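Local coordinates for diaminopimelate decarboxylase (Phaeodactylum tricornutum, PDB 7JPJ), which probably decarboxylates diaminopimelate to lysine with a pyridoxal 5'-phosphate cofactor, working as a dimer, at residues T249-L252 with Q253-G256; G354-E358 with S359-M363; R427-L430 with S431-Y434. All coordinates share one frame; numbering follows the deposited sequence.

Contact 1 (T249-L252 with Q253-G256)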
ATOM      1  N   THR A 249     -24.330  -7.531   6.320  1.00 24.25           N
ATOM      2  CA  THR A 249     -24.317  -6.996   4.965  1.00 24.45           C
ATOM      3  C   THR A 249     -25.572  -6.161   4.745  1.00 25.25           C
ATOM      4  O   THR A 249     -26.663  -6.535   5.183  1.00 26.01           O
ATOM      5  CB  THR A 249     -24.247  -8.132   3.939  1.00 24.92           C
ATOM      6  OG1 THR A 249     -22.979  -8.792   4.040  1.00 24.47           O
ATOM      7  CG2 THR A 249     -24.425  -7.610   2.520  1.00 25.21           C
ATOM      8  N   THR A 250     -25.409  -5.020   4.077  1.00 23.35           N
ATOM      9  CA  THR A 250     -26.539  -4.137   3.823  1.00 24.23           C
ATOM     10  C   THR A 250     -27.599  -4.845   2.987  1.00 25.27           C
ATOM     11  O   THR A 250     -27.292  -5.460   1.962  1.00 25.22           O
ATOM     12  CB  THR A 250     -26.072  -2.869   3.109  1.00 23.83           C
ATOM     13  OG1 THR A 250     -24.989  -2.276   3.834  1.00 22.64           O
ATOM     14  CG2 THR A 250     -27.213  -1.869   3.009  1.00 24.88           C
ATOM     15  N   ASP A 251     -28.849  -4.765   3.434  1.00 22.97           N
ATOM     16  CA  ASP A 251     -29.986  -5.276   2.675  1.00 23.94           C
ATOM     17  C   ASP A 251     -30.474  -4.165   1.753  1.00 24.45           C
ATOM     18  O   ASP A 251     -31.093  -3.197   2.209  1.00 25.33           O
ATOM     19  CB  ASP A 251     -31.095  -5.751   3.612  1.00 24.70           C
ATOM     20  CG  ASP A 251     -32.071  -6.701   2.933  1.00 25.38           C
ATOM     21  OD1 ASP A 251     -32.177  -6.672   1.688  1.00 25.19           O
ATOM     22  OD2 ASP A 251     -32.735  -7.481   3.649  1.00 25.97           O
ATOM     23  N   LEU A 252     -30.195  -4.303   0.454  1.00 23.48           N
ATOM     24  CA  LEU A 252     -30.535  -3.246  -0.495  1.00 23.56           C
ATOM     25  C   LEU A 252     -32.041  -3.054  -0.622  1.00 24.70           C
ATOM     26  O   LEU A 252     -32.496  -1.953  -0.952  1.00 25.05           O
ATOM     27  CB  LEU A 252     -29.922  -3.550  -1.861  1.00 22.86           C
ATOM     28  CG  LEU A 252     -28.395  -3.609  -1.894  1.00 21.85           C
ATOM     29  CD1 LEU A 252     -27.891  -3.702  -3.325  1.00 21.17           C
ATOM     30  CD2 LEU A 252     -27.805  -2.401  -1.187  1.00 21.26           C
ATOM     31  N   GLN A 253     -32.829  -4.101  -0.370  1.00 22.05           N
ATOM     32  CA  GLN A 253     -34.277  -3.951  -0.432  1.00 22.97           C
ATOM     33  C   GLN A 253     -34.807  -3.180   0.772  1.00 24.37           C
ATOM     34  O   GLN A 253     -35.764  -2.406   0.647  1.00 25.28           O
ATOM     35  CB  GLN A 253     -34.945  -5.322  -0.530  1.00 23.94           C
ATOM     36  CG  GLN A 253     -34.560  -6.115  -1.767  1.00 23.77           C
ATOM     37  CD  GLN A 253     -34.992  -5.434  -3.052  1.00 23.47           C
ATOM     38  OE1 GLN A 253     -36.019  -4.753  -3.098  1.00 23.94           O
ATOM     39  NE2 GLN A 253     -34.209  -5.619  -4.110  1.00 22.81           N
ATOM     40  N   LYS A 254     -34.196  -3.369   1.943  1.00 24.28           N
ATOM     41  CA  LYS A 254     -34.697  -2.722   3.152  1.00 25.53           C
ATOM     42  C   LYS A 254     -34.334  -1.244   3.197  1.00 25.90           C
ATOM     43  O   LYS A 254     -35.156  -0.418   3.609  1.00 26.98           O
ATOM     44  CB  LYS A 254     -34.168  -3.445   4.392  1.00 24.66           C
ATOM     45  CG  LYS A 254     -34.845  -4.775   4.642  1.00 24.94           C
ATOM     46  CD  LYS A 254     -34.256  -5.507   5.832  1.00 25.08           C
ATOM     47  CE  LYS A 254     -35.057  -6.768   6.125  1.00 26.99           C
ATOM     48  NZ  LYS A 254     -35.380  -7.497   4.864  1.00 26.87           N
ATOM     49  N   ILE A 255     -33.114  -0.887   2.792  1.00 27.42           N
ATOM     50  CA  ILE A 255     -32.734   0.522   2.780  1.00 27.57           C
ATOM     51  C   ILE A 255     -33.163   1.218   1.496  1.00 27.82           C
ATOM     52  O   ILE A 255     -33.198   2.453   1.449  1.00 28.16           O
ATOM     53  CB  ILE A 255     -31.218   0.701   2.975  1.00 25.78           C
ATOM     54  CG1 ILE A 255     -30.462   0.228   1.734  1.00 24.85           C
ATOM     55  CG2 ILE A 255     -30.746  -0.039   4.222  1.00 24.52           C
ATOM     56  CD1 ILE A 255     -29.101   0.856   1.572  1.00 23.43           C
ATOM     57  N   GLY A 256     -33.499   0.459   0.458  1.00 24.76           N
ATOM     58  CA  GLY A 256     -33.860   1.033  -0.820  1.00 24.14           C
ATOM     59  C   GLY A 256     -35.242   1.655  -0.865  1.00 25.29           C
ATOM     60  O   GLY A 256     -35.433   2.688  -1.510  1.00 25.13           O
TER
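D251 is the N-cap of helix 252-270 and meets Q253, K254 and I255 across the first helical turn, where the chain leaves the loop after strand 232-234 in the TIM-barrel domain of this PLP enzyme. At Q253 the backbone N points to D251 OD1 over 3.4 Å, a weak capping bond. The carboxylate reaches that helix end because CG lies anti to the backbone N of D251 (chi1 -161°). The amide end of Q253 turns to another partner, NE2 bonding to A46 O. K254 runs its chain past the same carboxylate: CD lies 3.3 Å from D251 OD2, and a bend at the last torsion brings NZ back onto that oxygen in a salt bridge of 2.9 Å. NZ comes from above the carboxylate plane, 43° out of it. The two oxygens thus divide the work, OD1 facing the helix end and OD2 the ammonium, and both neighbours would tend to favour the ionised acid. I255 begins the regular bonding of the helix, its N donating to D251 O at 3.1 Å and an almost straight 170°. Its side chain enters the buried side, where CD1 lies against T250 CG2 at 3.6 Å, the two chains crossing at about a right angle; L252 CD2 is a looser neighbour. P210 and W213 of helix 210-222 also touch I255, and T250 OG1 is bonded to the N of K240, a residue of the D-lysine pocket. G256 completes the turn, its N making a weak bond of 3.0 Å to L252 O.

Contact 2 (G354-E358 with S359-M363)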
ATOM      1  N   GLY A 354       2.804 -12.776   6.312  1.00 17.40           N
ATOM      2  CA  GLY A 354       3.145 -12.670   4.911  1.00 16.67           C
ATOM      3  C   GLY A 354       4.622 -12.908   4.637  1.00 17.78           C
ATOM      4  O   GLY A 354       5.447 -13.005   5.544  1.00 19.20           O
ATOM      5  N   HIS A 355       4.948 -12.988   3.346  1.00 16.39           N
ATOM      6  CA  HIS A 355       6.305 -13.298   2.913  1.00 16.85           C
ATOM      7  C   HIS A 355       7.224 -12.083   2.869  1.00 17.35           C
ATOM      8  O   HIS A 355       8.420 -12.248   2.605  1.00 17.92           O
ATOM      9  CB  HIS A 355       6.275 -13.973   1.535  1.00 16.83           C
ATOM     10  CG  HIS A 355       5.678 -13.127   0.451  1.00 16.68           C
ATOM     11  ND1 HIS A 355       5.699 -13.499  -0.877  1.00 16.83           N
ATOM     12  CD2 HIS A 355       5.039 -11.934   0.495  1.00 16.55           C
ATOM     13  CE1 HIS A 355       5.101 -12.571  -1.602  1.00 16.77           C
ATOM     14  NE2 HIS A 355       4.692 -11.610  -0.794  1.00 16.60           N
ATOM     15  N   CYS A 356       6.716 -10.878   3.117  1.00 18.40           N
ATOM     16  CA  CYS A 356       7.565  -9.694   3.093  1.00 20.40           C
ATOM     17  C   CYS A 356       8.396  -9.608   4.364  1.00 21.37           C
ATOM     18  O   CYS A 356       7.915  -9.896   5.462  1.00 20.87           O
ATOM     19  CB  CYS A 356       6.730  -8.424   2.939  1.00 19.89           C
ATOM     20  SG  CYS A 356       5.786  -8.337   1.416  1.00 18.83           S
ATOM     21  N   CYS A 357       9.654  -9.201   4.208  1.00 22.91           N
ATOM     22  CA  CYS A 357      10.555  -9.018   5.345  1.00 23.65           C
ATOM     23  C   CYS A 357      10.200  -7.703   6.042  1.00 23.31           C
ATOM     24  O   CYS A 357      10.908  -6.697   5.965  1.00 23.79           O
ATOM     25  CB  CYS A 357      12.006  -9.050   4.885  1.00 24.42           C
ATOM     26  SG  CYS A 357      13.215  -9.080   6.225  1.00 24.97           S
ATOM     27  N   GLU A 358       9.060  -7.725   6.730  1.00 23.16           N
ATOM     28  CA  GLU A 358       8.557  -6.544   7.420  1.00 22.59           C
ATOM     29  C   GLU A 358       7.664  -6.990   8.568  1.00 21.87           C
ATOM     30  O   GLU A 358       6.803  -7.853   8.379  1.00 21.19           O
ATOM     31  CB  GLU A 358       7.785  -5.637   6.461  1.00 22.15           C
ATOM     32  CG  GLU A 358       7.017  -4.526   7.144  1.00 21.56           C
ATOM     33  CD  GLU A 358       7.277  -3.176   6.512  1.00 22.24           C
ATOM     34  OE1 GLU A 358       8.400  -2.966   6.001  1.00 23.29           O
ATOM     35  OE2 GLU A 358       6.355  -2.331   6.520  1.00 21.65           O
ATOM     36  N   SER A 359       7.868  -6.398   9.749  1.00 22.61           N
ATOM     37  CA  SER A 359       7.135  -6.843  10.931  1.00 22.28           C
ATOM     38  C   SER A 359       5.632  -6.652  10.772  1.00 21.23           C
ATOM     39  O   SER A 359       4.848  -7.451  11.298  1.00 20.91           O
ATOM     40  CB  SER A 359       7.636  -6.105  12.173  1.00 22.79           C
ATOM     41  OG  SER A 359       8.034  -4.783  11.862  1.00 22.96           O
ATOM     42  N   GLY A 360       5.212  -5.622  10.043  1.00 22.96           N
ATOM     43  CA  GLY A 360       3.795  -5.352   9.890  1.00 21.87           C
ATOM     44  C   GLY A 360       3.058  -6.240   8.912  1.00 21.08           C
ATOM     45  O   GLY A 360       1.834  -6.118   8.802  1.00 20.38           O
ATOM     46  N   ASP A 361       3.755  -7.133   8.206  1.00 21.49           N
ATOM     47  CA  ASP A 361       3.119  -7.990   7.202  1.00 20.74           C
ATOM     48  C   ASP A 361       2.352  -9.118   7.896  1.00 20.45           C
ATOM     49  O   ASP A 361       2.701 -10.299   7.833  1.00 20.79           O
ATOM     50  CB  ASP A 361       4.151  -8.535   6.226  1.00 21.33           C
ATOM     51  CG  ASP A 361       3.512  -9.141   4.991  1.00 20.33           C
ATOM     52  OD1 ASP A 361       2.275  -9.025   4.844  1.00 19.26           O
ATOM     53  OD2 ASP A 361       4.240  -9.738   4.169  1.00 20.64           O
ATOM     54  N   LEU A 362       1.266  -8.728   8.552  1.00 20.98           N
ATOM     55  CA  LEU A 362       0.440  -9.637   9.330  1.00 21.04           C
ATOM     56  C   LEU A 362      -0.891  -9.839   8.618  1.00 20.12           C
ATOM     57  O   LEU A 362      -1.510  -8.869   8.165  1.00 19.58           O
ATOM     58  CB  LEU A 362       0.229  -9.083  10.741  1.00 21.67           C
ATOM     59  CG  LEU A 362      -0.724  -9.798  11.693  1.00 21.91           C
ATOM     60  CD1 LEU A 362      -0.340 -11.257  11.825  1.00 22.83           C
ATOM     61  CD2 LEU A 362      -0.697  -9.107  13.041  1.00 22.47           C
ATOM     62  N   MET A 363      -1.325 -11.095   8.511  1.00 22.24           N
ATOM     63  CA  MET A 363      -2.560 -11.431   7.812  1.00 21.60           C
ATOM     64  C   MET A 363      -3.724 -11.732   8.749  1.00 21.98           C
ATOM     65  O   MET A 363      -4.864 -11.813   8.281  1.00 21.55           O
ATOM     66  CB  MET A 363      -2.334 -12.632   6.887  1.00 21.48           C
ATOM     67  CG  MET A 363      -1.449 -12.329   5.689  1.00 20.82           C
ATOM     68  SD  MET A 363      -2.036 -10.915   4.736  1.00 20.13           S
ATOM     69  CE  MET A 363      -2.220 -11.642   3.106  1.00 19.17           C
TER
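G354 and D361 bring the two ends of a tight loop together: G354 N donates to D361 O at 2.9 Å, while D361 N bonds to E358 O at 3.1 Å and closes a type I beta turn from E358 to D361. Two inverse gamma turns, centred on C357 and D361, complete the bend that carries C357, the predicted proton donor. The side chain of D361 fills the inside. Its CG is anti to the backbone N (chi1 -166°), which sends the carboxylate across the loop to C356, whose N meets OD2 at 2.9 Å nearly along the C-O axis. C356 SG lies beside the same oxygen at 3.5 Å, and G354 CA is 3.5 Å from D361 CG, where the glycine has no CB to collide with the acid. The other oxygen, OD1, accepts from M316 N. With an alanine in place of D361, C356 N and M316 N would probably lose their acceptor, and the loop bearing C357 would be held less firmly. The second subunit also borders this bend: E105 of that subunit is hydrogen-bonded to H355 ND1, and its K60, the predicted PLP lysine, makes a weak bond to C357 O. E358 OE1 is bonded to the hydroxyl of Y404, and the chain bends at its second torsion, with CG lying against the turn 3.3 Å from S359 N.

Contact 3 (R427-L430 with S431-Y434). With SO4 (sulfate ion), chain E.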
ATOM      1  N   ARG A 427       1.105 -13.744 -14.697  1.00 18.77           N
ATOM      2  CA  ARG A 427       2.018 -13.282 -13.665  1.00 18.62           C
ATOM      3  C   ARG A 427       3.056 -12.339 -14.257  1.00 18.80           C
ATOM      4  O   ARG A 427       3.529 -12.533 -15.381  1.00 19.45           O
ATOM      5  CB  ARG A 427       2.707 -14.471 -12.994  1.00 18.65           C
ATOM      6  CG  ARG A 427       3.613 -14.098 -11.826  1.00 18.56           C
ATOM      7  CD  ARG A 427       4.267 -15.329 -11.211  1.00 18.69           C
ATOM      8  NE  ARG A 427       3.315 -16.424 -11.033  1.00 21.18           N
ATOM      9  CZ  ARG A 427       2.516 -16.556  -9.979  1.00 24.68           C
ATOM     10  NH1 ARG A 427       2.552 -15.666  -8.996  1.00 28.93           N
ATOM     11  NH2 ARG A 427       1.681 -17.582  -9.907  1.00 18.92           N
ATOM     12  N   GLN A 428       3.398 -11.307 -13.495  1.00 18.91           N
ATOM     13  CA  GLN A 428       4.419 -10.362 -13.922  1.00 19.33           C
ATOM     14  C   GLN A 428       5.801 -10.999 -13.831  1.00 19.33           C
ATOM     15  O   GLN A 428       6.072 -11.811 -12.942  1.00 20.02           O
ATOM     16  CB  GLN A 428       4.347  -9.104 -13.058  1.00 18.88           C
ATOM     17  CG  GLN A 428       5.143  -7.923 -13.561  1.00 19.17           C
ATOM     18  CD  GLN A 428       5.046  -6.746 -12.618  1.00 19.16           C
ATOM     19  OE1 GLN A 428       4.903  -6.921 -11.410  1.00 19.90           O
ATOM     20  NE2 GLN A 428       5.109  -5.538 -13.164  1.00 19.44           N
ATOM     21  N   THR A 429       6.676 -10.645 -14.765  1.00 20.28           N
ATOM     22  CA  THR A 429       8.040 -11.140 -14.703  1.00 20.56           C
ATOM     23  C   THR A 429       8.906 -10.174 -13.907  1.00 20.67           C
ATOM     24  O   THR A 429       8.558  -9.006 -13.709  1.00 20.62           O
ATOM     25  CB  THR A 429       8.629 -11.341 -16.099  1.00 20.97           C
ATOM     26  OG1 THR A 429       8.962 -10.070 -16.668  1.00 21.22           O
ATOM     27  CG2 THR A 429       7.636 -12.049 -17.000  1.00 20.94           C
ATOM     28  N   LEU A 430      10.048 -10.682 -13.442  1.00 20.09           N
ATOM     29  CA  LEU A 430      10.955  -9.856 -12.653  1.00 21.57           C
ATOM     30  C   LEU A 430      11.433  -8.648 -13.446  1.00 21.58           C
ATOM     31  O   LEU A 430      11.437  -7.523 -12.933  1.00 22.47           O
ATOM     32  CB  LEU A 430      12.142 -10.690 -12.177  1.00 20.68           C
ATOM     33  CG  LEU A 430      13.201  -9.921 -11.386  1.00 22.97           C
ATOM     34  CD1 LEU A 430      12.635  -9.443 -10.059  1.00 20.72           C
ATOM     35  CD2 LEU A 430      14.445 -10.771 -11.178  1.00 23.38           C
ATOM     36  N   SER A 431      11.833  -8.857 -14.703  1.00 20.92           N
ATOM     37  CA  SER A 431      12.363  -7.757 -15.501  1.00 21.33           C
ATOM     38  C   SER A 431      11.313  -6.680 -15.761  1.00 21.14           C
ATOM     39  O   SER A 431      11.665  -5.514 -15.967  1.00 21.75           O
ATOM     40  CB  SER A 431      12.932  -8.292 -16.817  1.00 21.75           C
ATOM     41  OG  SER A 431      11.994  -8.167 -17.875  1.00 24.44           O
ATOM     42  N   GLN A 432      10.025  -7.038 -15.741  1.00 20.72           N
ATOM     43  CA  GLN A 432       8.974  -6.038 -15.912  1.00 20.62           C
ATOM     44  C   GLN A 432       8.885  -5.071 -14.738  1.00 20.54           C
ATOM     45  O   GLN A 432       8.351  -3.969 -14.899  1.00 20.68           O
ATOM     46  CB  GLN A 432       7.618  -6.713 -16.103  1.00 20.25           C
ATOM     47  CG  GLN A 432       7.361  -7.240 -17.498  1.00 20.42           C
ATOM     48  CD  GLN A 432       6.110  -8.089 -17.560  1.00 20.09           C
ATOM     49  OE1 GLN A 432       5.930  -9.003 -16.755  1.00 19.79           O
ATOM     50  NE2 GLN A 432       5.230  -7.783 -18.508  1.00 20.22           N
ATOM     51  N   ILE A 433       9.389  -5.459 -13.565  1.00 20.40           N
ATOM     52  CA  ILE A 433       9.288  -4.607 -12.386  1.00 20.38           C
ATOM     53  C   ILE A 433      10.152  -3.359 -12.543  1.00 20.91           C
ATOM     54  O   ILE A 433       9.761  -2.264 -12.120  1.00 21.02           O
ATOM     55  CB  ILE A 433       9.660  -5.404 -11.122  1.00 20.22           C
ATOM     56  CG1 ILE A 433       8.780  -6.651 -10.999  1.00 19.76           C
ATOM     57  CG2 ILE A 433       9.527  -4.540  -9.881  1.00 20.29           C
ATOM     58  CD1 ILE A 433       9.078  -7.495  -9.780  1.00 19.67           C
ATOM     59  N   TYR A 434      11.331  -3.494 -13.147  1.00 21.32           N
ATOM     60  CA  TYR A 434      12.227  -2.362 -13.358  1.00 21.90           C
ATOM     61  C   TYR A 434      12.477  -2.122 -14.843  1.00 22.28           C
ATOM     62  O   TYR A 434      13.572  -1.734 -15.253  1.00 22.86           O
ATOM     63  CB  TYR A 434      13.547  -2.551 -12.611  1.00 22.27           C
ATOM     64  CG  TYR A 434      14.206  -3.909 -12.761  1.00 22.26           C
ATOM     65  CD1 TYR A 434      15.085  -4.169 -13.805  1.00 22.67           C
ATOM     66  CD2 TYR A 434      13.977  -4.918 -11.834  1.00 21.94           C
ATOM     67  CE1 TYR A 434      15.698  -5.403 -13.936  1.00 22.76           C
ATOM     68  CE2 TYR A 434      14.585  -6.155 -11.957  1.00 22.03           C
ATOM     69  CZ  TYR A 434      15.445  -6.390 -13.008  1.00 22.44           C
ATOM     70  OH  TYR A 434      16.053  -7.621 -13.131  1.00 22.62           O
TER
HETATM   71  S   SO4 E 503      10.931 -14.423 -13.747  1.00 38.50           S
HETATM   72  O1  SO4 E 503      10.564 -15.839 -13.757  1.00 38.50           O
HETATM   73  O2  SO4 E 503       9.722 -13.615 -13.617  1.00 38.50           O
HETATM   74  O3  SO4 E 503      11.820 -14.152 -12.616  1.00 38.50           O
HETATM   75  O4  SO4 E 503      11.624 -14.090 -14.993  1.00 38.50           O
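T429 and Q432 form a capping box at the start of the short C-terminal helix 430-433, each side chain reaching the backbone N of the other. The close-set half lies round Q432 OE1, which takes two donors. T429 N points straight at it in the carbonyl plane (2.7 Å, 179°), whereas T429 OG1 donates from above that plane at 3.2 Å. In return Q432 N makes a weak bond of 3.3 Å to T429 OG1. That hydroxyl can serve both because it stands between the backbone N and the carbonyl carbon of T429 (chi1 75°). Two donors on OE1 fix the flip of the amide, and NE2 on its other end bonds N436 of the second subunit. The buried residue is I433: its N donates to L430 O at 3.0 Å, its CD1 touches L430 CD1 at 4.1 Å, and its CG1 lies by the amide of Q428, the two side chains at about a right angle; that amide is itself held by N403 and E409 N. Y434 continues this side, its CE2 reaching L430 O at 3.6 Å from an oblique direction, while its hydroxyl bonds D91 of the second subunit; F84 of that subunit packs on L430.

The solvent side is much looser. T429 and S431 are exposed, and their hydroxyls, OG1 and OG, stay 3.8 Å apart without a bond. A sulfate, probably from the crystallisation liquor, sits at the start of the helical turn, where backbone N-H groups would tend to draw an anion. Its hold on these residues is a backbone one, from L430 N to sulfate O2 at 3.0 Å.

In the fold
Contact 2 is the buried one, contact 1 is partly buried, and contact 3 lies at the surface near the C-terminus. Contacts 1 and 3 are both helix starts, yet an aspartate joined to a lysine caps the first and a threonine-glutamine box the second. Contact 2 belongs to no helix: there an aspartate satisfies backbone N-H groups inside a loop that follows strand 347-353 of the mixed sheet. Contacts 2 and 3 both touch the second subunit, with nearest atoms about 8 Å apart, whereas contact 1, in the barrel domain and about 43 Å centre to centre from contact 3, meets no other chain of the dimer.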